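Local coordinates for protein proabylysin (Pyrococcus abyssi, PDB 4JIU) that is the zymogen of a small zinc-dependent metallopeptidase, probably a latent peptide-bond hydrolase built on a minimal gluzincin scaffold, at residues D4-A9 and H60-L65; I40-A45 and F55-H60. The protein carries 1 engineered substitution. All coordinates share one frame; numbering follows the deposited sequence.

Overall arrangement
Both contacts pack against helix 51-67, which carries the zinc-binding H60 and H64, their centres about 8 Å apart. Contact 1 lays helix 2-13 against the second half of that helix; contact 2, nested inside the loop that contact 1 closes, sets strand 39-42 against its middle. They share H60, whose NE2 binds zinc at 2.0 Å, and join directly: L5 CB meets L58 CD1 at 3.5 Å and A9 CB meets I59 CD1 at 3.6 Å. The apolar contacts lie away from the metal, the side chain of L62 being about 12 Å from that of H72, whereas that of I57 is about 9 Å from that of V105, the C-terminal residue completing the zinc site.

Contact 1 of 2, residues D4-A9 and H60-L65; sequences DLLEHA and HELAHL. With ZN (zinc ion), chain B.
L62 reaches from helix 51-67 to helix 2-13 and meets two residues there, L6 and A9, without any hydrogen bond between the segments. Its CD1 is directed at the neighbouring helix because the side chain is extended, with CD1 anti to CA (chi2 169°). The methyl of A9 faces helix 51-67, and A9 CB lies 3.4 Å from L62 CD1, shorter than normal van der Waals contact; since L62 was deposited in two conformers, the exact closeness of this pair is doubtful. L6 arrives from one turn earlier. With its CG anti to the backbone N (chi1 178°), the side chain swings over to the other helix, and L6 CD1 touches L62 CD1 at 3.9 Å and L62 CD2 at 4.1 Å, so that a single methyl covers both branches of the isopropyl end.

The face of helix 51-67 opposite L62 holds the zinc. H60 and H64, one turn apart, belong to the HExxH motif of zincin metallopeptidases, with E61 in the position of its glutamate. Each binds the metal through NE2 at 2.0 Å, and H72 and V105 complete the site, V105 through its O atom. The participation of the C-terminal residue is consistent with the zymogen state. H64 ND1 is hydrogen-bonded to the backbone O of T69, which should steady the rotation of its ring.

Packing relaxes across helix 2-13. A9 is buried and L6 only partly exposed, but D4, E7 and H8 lie on the exposed side of the helix. E7 turns its CB away from helix 51-67, and the D4 carboxylate is hydrogen-bonded through OD2 to the amino terminus, M1 N.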
loop_
_atom_site.group_PDB
_atom_site.type_symbol
_atom_site.label_atom_id
_atom_site.label_comp_id
_atom_site.label_asym_id
_atom_site.label_seq_id
_atom_site.Cartn_x
_atom_site.Cartn_y
_atom_site.Cartn_z
ATOM N N ASP A 4 -0.764 -12.707 4.511
ATOM C CA ASP A 4 -0.271 -12.526 5.878
ATOM C C ASP A 4 0.178 -11.100 6.135
ATOM O O ASP A 4 -0.073 -10.539 7.232
ATOM C CB ASP A 4 0.886 -13.489 6.117
ATOM C CG ASP A 4 0.362 -14.907 5.916
ATOM O OD1 ASP A 4 -0.056 -15.518 6.914
ATOM O OD2 ASP A 4 0.377 -15.337 4.741
ATOM N N LEU A 5 0.814 -10.482 5.133
ATOM C CA LEU A 5 1.199 -9.077 5.308
ATOM C C LEU A 5 0.022 -8.160 5.506
ATOM O O LEU A 5 0.014 -7.265 6.325
ATOM C CB LEU A 5 2.024 -8.582 4.104
ATOM C CG LEU A 5 3.403 -9.188 3.904
ATOM C CD1 LEU A 5 4.126 -8.641 2.674
ATOM C CD2 LEU A 5 4.246 -8.944 5.123
ATOM N N LEU A 6 -1.014 -8.422 4.697
ATOM C CA LEU A 6 -2.214 -7.620 4.821
ATOM C C LEU A 6 -2.871 -7.705 6.203
ATOM O O LEU A 6 -3.284 -6.677 6.746
ATOM C CB LEU A 6 -3.211 -8.085 3.744
ATOM C CG LEU A 6 -4.558 -7.394 3.742
ATOM C CD1 LEU A 6 -4.359 -5.977 3.233
ATOM C CD2 LEU A 6 -5.541 -8.204 2.916
ATOM N N GLU A 7 -2.882 -8.902 6.783
ATOM C CA GLU A 7 -3.462 -9.019 8.133
ATOM C C GLU A 7 -2.654 -8.216 9.138
ATOM O O GLU A 7 -3.210 -7.555 10.022
ATOM C CB GLU A 7 -3.547 -10.479 8.475
ATOM C CG GLU A 7 -4.462 -11.078 9.492
ATOM C CD GLU A 7 -4.436 -12.594 9.484
ATOM O OE1 GLU A 7 -3.477 -13.192 10.026
ATOM O OE2 GLU A 7 -5.369 -13.252 8.951
ATOM N N HIS A 8 -1.334 -8.289 9.038
ATOM C CA HIS A 8 -0.474 -7.496 9.938
ATOM C C HIS A 8 -0.722 -6.009 9.723
ATOM O O HIS A 8 -0.742 -5.256 10.695
ATOM C CB HIS A 8 1.006 -7.830 9.709
ATOM C CG HIS A 8 1.452 -9.160 10.179
ATOM N ND1 HIS A 8 1.275 -9.596 11.463
ATOM C CD2 HIS A 8 2.098 -10.155 9.525
ATOM C CE1 HIS A 8 1.781 -10.817 11.594
ATOM N NE2 HIS A 8 2.289 -11.179 10.428
ATOM N N ALA A 9 -0.870 -5.563 8.497
ATOM C CA ALA A 9 -1.131 -4.156 8.216
ATOM C C ALA A 9 -2.444 -3.692 8.790
ATOM O O ALA A 9 -2.524 -2.608 9.389
ATOM C CB ALA A 9 -1.065 -3.954 6.692
ATOM N N HIS A 60 0.352 1.772 2.387
ATOM C CA HIS A 60 -0.023 2.949 1.622
ATOM C C HIS A 60 -1.433 2.810 1.113
ATOM O O HIS A 60 -2.268 3.734 1.213
ATOM C CB HIS A 60 1.013 3.152 0.513
ATOM C CG HIS A 60 0.737 4.363 -0.333
ATOM N ND1 HIS A 60 1.544 5.476 -0.293
ATOM C CD2 HIS A 60 -0.187 4.695 -1.263
ATOM C CE1 HIS A 60 1.110 6.408 -1.132
ATOM N NE2 HIS A 60 0.007 5.948 -1.727
ATOM N N GLU A 61 -1.717 1.666 0.491
ATOM C CA GLU A 61 -3.055 1.488 -0.077
ATOM C C GLU A 61 -4.153 1.366 0.996
ATOM O O GLU A 61 -5.209 1.949 0.877
ATOM C CB GLU A 61 -3.071 0.338 -1.055
ATOM C CG GLU A 61 -2.137 0.527 -2.239
ATOM C CD GLU A 61 -2.389 1.779 -3.040
ATOM O OE1 GLU A 61 -3.461 2.389 -3.057
ATOM O OE2 GLU A 61 -1.403 2.188 -3.725
ATOM N N LEU A 62 -3.853 0.663 2.092
ATOM C CA LEU A 62 -4.772 0.573 3.198
ATOM C C LEU A 62 -5.005 1.963 3.803
ATOM O O LEU A 62 -6.132 2.254 4.222
ATOM C CB LEU A 62 -4.313 -0.357 4.325
ATOM C CG LEU A 62 -4.432 -1.839 4.024
ATOM C CD1 LEU A 62 -3.704 -2.643 5.074
ATOM C CD2 LEU A 62 -5.886 -2.292 3.938
ATOM N N ALA A 63 -3.986 2.813 3.858
ATOM C CA ALA A 63 -4.129 4.152 4.363
ATOM C C ALA A 63 -5.089 4.970 3.527
ATOM O O ALA A 63 -5.874 5.767 4.058
ATOM C CB ALA A 63 -2.764 4.840 4.482
ATOM N N HIS A 64 -5.093 4.771 2.215
ATOM C CA HIS A 64 -6.085 5.441 1.353
ATOM C C HIS A 64 -7.477 5.048 1.794
ATOM O O HIS A 64 -8.378 5.861 1.961
ATOM C CB HIS A 64 -5.880 5.088 -0.114
ATOM C CG HIS A 64 -4.848 5.906 -0.797
ATOM N ND1 HIS A 64 -4.976 7.284 -0.918
ATOM C CD2 HIS A 64 -3.707 5.565 -1.437
ATOM C CE1 HIS A 64 -3.907 7.720 -1.583
ATOM N NE2 HIS A 64 -3.095 6.710 -1.918
ATOM N N LEU A 65 -7.698 3.756 1.954
ATOM C CA LEU A 65 -8.995 3.220 2.304
ATOM C C LEU A 65 -9.412 3.720 3.682
ATOM O O LEU A 65 -10.573 4.150 3.867
ATOM C CB LEU A 65 -8.981 1.697 2.281
ATOM C CG LEU A 65 -8.895 1.066 0.908
ATOM C CD1 LEU A 65 -8.744 -0.467 1.069
ATOM C CD2 LEU A 65 -10.056 1.391 0.024
HETATM ZN ZN ZN B . -1.313 6.996 -2.771
#

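Contact 2 of 2, residues I40-A45 and F55-H60; sequences ITLDPA and FYILIH. With ZN (zinc ion), chain B.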
loop_
_atom_site.group_PDB
_atom_site.type_symbol
_atom_site.label_atom_id
_atom_site.label_comp_id
_atom_site.label_asym_id
_atom_site.label_seq_id
_atom_site.Cartn_x
_atom_site.Cartn_y
_atom_site.Cartn_z
ATOM N N ILE A 40 -7.663 -3.951 -2.880
ATOM C CA ILE A 40 -6.331 -3.475 -3.263
ATOM C C ILE A 40 -5.897 -4.317 -4.458
ATOM O O ILE A 40 -5.879 -5.542 -4.332
ATOM C CB ILE A 40 -5.318 -3.579 -2.130
ATOM C CG1 ILE A 40 -5.725 -2.794 -0.883
ATOM C CG2 ILE A 40 -3.940 -3.210 -2.686
ATOM C CD1 ILE A 40 -4.908 -3.053 0.351
ATOM N N THR A 41 -5.601 -3.692 -5.579
ATOM C CA THR A 41 -5.088 -4.402 -6.749
ATOM C C THR A 41 -3.627 -4.092 -6.904
ATOM O O THR A 41 -3.209 -2.931 -6.869
ATOM C CB THR A 41 -5.895 -3.968 -7.976
ATOM O OG1 THR A 41 -7.285 -4.280 -7.788
ATOM C CG2 THR A 41 -5.415 -4.731 -9.201
ATOM N N LEU A 42 -2.818 -5.155 -7.069
ATOM C CA LEU A 42 -1.394 -5.078 -7.159
ATOM C C LEU A 42 -0.965 -5.642 -8.511
ATOM O O LEU A 42 -1.436 -6.720 -8.900
ATOM C CB LEU A 42 -0.700 -5.949 -6.107
ATOM C CG LEU A 42 -1.126 -5.686 -4.638
ATOM C CD1 LEU A 42 -0.499 -6.762 -3.775
ATOM C CD2 LEU A 42 -0.779 -4.275 -4.237
ATOM N N ASP A 43 -0.033 -4.997 -9.138
ATOM C CA ASP A 43 0.633 -5.556 -10.327
ATOM C C ASP A 43 1.488 -6.738 -9.905
ATOM O O ASP A 43 2.047 -6.708 -8.815
ATOM C CB ASP A 43 1.486 -4.493 -10.980
ATOM C CG ASP A 43 2.086 -4.961 -12.275
ATOM O OD1 ASP A 43 3.191 -5.545 -12.228
ATOM O OD2 ASP A 43 1.450 -4.774 -13.334
ATOM N N PRO A 44 1.588 -7.807 -10.713
ATOM C CA PRO A 44 2.385 -8.942 -10.304
ATOM C C PRO A 44 3.822 -8.611 -9.931
ATOM O O PRO A 44 4.428 -9.356 -9.120
ATOM C CB PRO A 44 2.353 -9.856 -11.543
ATOM C CG PRO A 44 1.169 -9.443 -12.322
ATOM C CD PRO A 44 0.878 -8.016 -11.963
ATOM N N ALA A 45 4.384 -7.532 -10.461
ATOM C CA ALA A 45 5.751 -7.191 -10.065
ATOM C C ALA A 45 5.902 -6.922 -8.574
ATOM O O ALA A 45 6.992 -7.091 -7.995
ATOM C CB ALA A 45 6.156 -5.978 -10.878
ATOM N N PHE A 55 5.267 -4.475 2.094
ATOM C CA PHE A 55 4.499 -3.998 3.237
ATOM C C PHE A 55 4.174 -2.508 3.067
ATOM O O PHE A 55 3.071 -2.085 3.396
ATOM C CB PHE A 55 5.264 -4.243 4.543
ATOM C CG PHE A 55 4.390 -4.204 5.771
ATOM C CD1 PHE A 55 3.303 -5.073 5.906
ATOM C CD2 PHE A 55 4.673 -3.300 6.798
ATOM C CE1 PHE A 55 2.548 -5.066 7.037
ATOM C CE2 PHE A 55 3.890 -3.333 7.966
ATOM C CZ PHE A 55 2.839 -4.204 8.061
ATOM N N TYR A 56 5.136 -1.715 2.589
ATOM C CA TYR A 56 4.848 -0.303 2.334
ATOM C C TYR A 56 3.659 -0.140 1.424
ATOM O O TYR A 56 2.792 0.680 1.616
ATOM C CB TYR A 56 6.112 0.448 1.817
ATOM C CG TYR A 56 5.705 1.861 1.505
ATOM C CD1 TYR A 56 5.518 2.764 2.560
ATOM C CD2 TYR A 56 5.386 2.325 0.258
ATOM C CE1 TYR A 56 5.118 4.030 2.332
ATOM C CE2 TYR A 56 4.916 3.576 0.024
ATOM C CZ TYR A 56 4.773 4.456 1.074
ATOM O OH TYR A 56 4.331 5.737 0.891
ATOM N N ILE A 57 3.679 -0.864 0.282
ATOM C CA ILE A 57 2.584 -0.738 -0.661
ATOM C C ILE A 57 1.243 -1.051 0.001
ATOM O O ILE A 57 0.272 -0.331 -0.204
ATOM C CB ILE A 57 2.843 -1.603 -1.918
ATOM C CG1 ILE A 57 4.064 -1.067 -2.680
ATOM C CG2 ILE A 57 1.596 -1.672 -2.773
ATOM C CD1 ILE A 57 4.582 -1.976 -3.718
ATOM N N LEU A 58 1.179 -2.148 0.744
ATOM C CA LEU A 58 -0.051 -2.505 1.423
ATOM C C LEU A 58 -0.479 -1.439 2.399
ATOM O O LEU A 58 -1.669 -1.101 2.488
ATOM C CB LEU A 58 0.097 -3.867 2.094
ATOM C CG LEU A 58 0.190 -5.047 1.127
ATOM C CD1 LEU A 58 0.438 -6.331 1.910
ATOM C CD2 LEU A 58 -1.026 -5.224 0.265
ATOM N N ILE A 59 0.447 -0.921 3.216
ATOM C CA ILE A 59 0.144 0.126 4.173
ATOM C C ILE A 59 -0.318 1.383 3.449
ATOM O O ILE A 59 -1.303 2.005 3.919
ATOM C CB ILE A 59 1.339 0.377 5.092
ATOM C CG1 ILE A 59 1.560 -0.745 6.116
ATOM C CG2 ILE A 59 1.239 1.743 5.773
ATOM C CD1 ILE A 59 0.526 -0.800 7.218
ATOM N N HIS A 60 0.352 1.772 2.387
ATOM C CA HIS A 60 -0.023 2.949 1.622
ATOM C C HIS A 60 -1.433 2.810 1.113
ATOM O O HIS A 60 -2.268 3.734 1.213
ATOM C CB HIS A 60 1.013 3.152 0.513
ATOM C CG HIS A 60 0.737 4.363 -0.333
ATOM N ND1 HIS A 60 1.544 5.476 -0.293
ATOM C CD2 HIS A 60 -0.187 4.695 -1.263
ATOM C CE1 HIS A 60 1.110 6.408 -1.132
ATOM N NE2 HIS A 60 0.007 5.948 -1.727
HETATM ZN ZN ZN B . -1.313 6.996 -2.771
#
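L42 and I57 meet where the sheet packs on the zinc-binding helix of this minigluzincin. Strand 39-42, central in the mixed sheet between strands 20-23 and 31-34, runs roughly antiparallel to the helix, the local axes making an angle of 148° and approaching to 10.0 Å. Side chain meets side chain through carbon alone, with no hydrogen bond across. I57 turns its gamma methyl to the sheet: CG2 is anti to the backbone N and touches L42 CD2 at 3.8 Å.

The other branch of L42 serves L58. L42 CD1, anti to its CA, stands 4.4 Å from L58 CD2, and I40 CD1 lies 4.4 Å from the same methyl. L58 CD2 thus faces two residues on the same side of the strand, although the CB of L58 does not point at the strand. Its CD1 is directed to L5 of helix 2-13, so the two branches are shared between sheet and helix.

Past the strand, D43 forms an Asx turn, its OD1 accepting the backbone N-H of A45 at 2.9 Å, while OD2 makes a salt bridge to R102.

On the helix, Y56 acts in the second shell of the metal. Its OH, also hydrogen-bonded to E93, lies close to the plane of the H60 imidazole and accepts from H60 ND1 at 3.0 Å with an N-H...O angle of 161°.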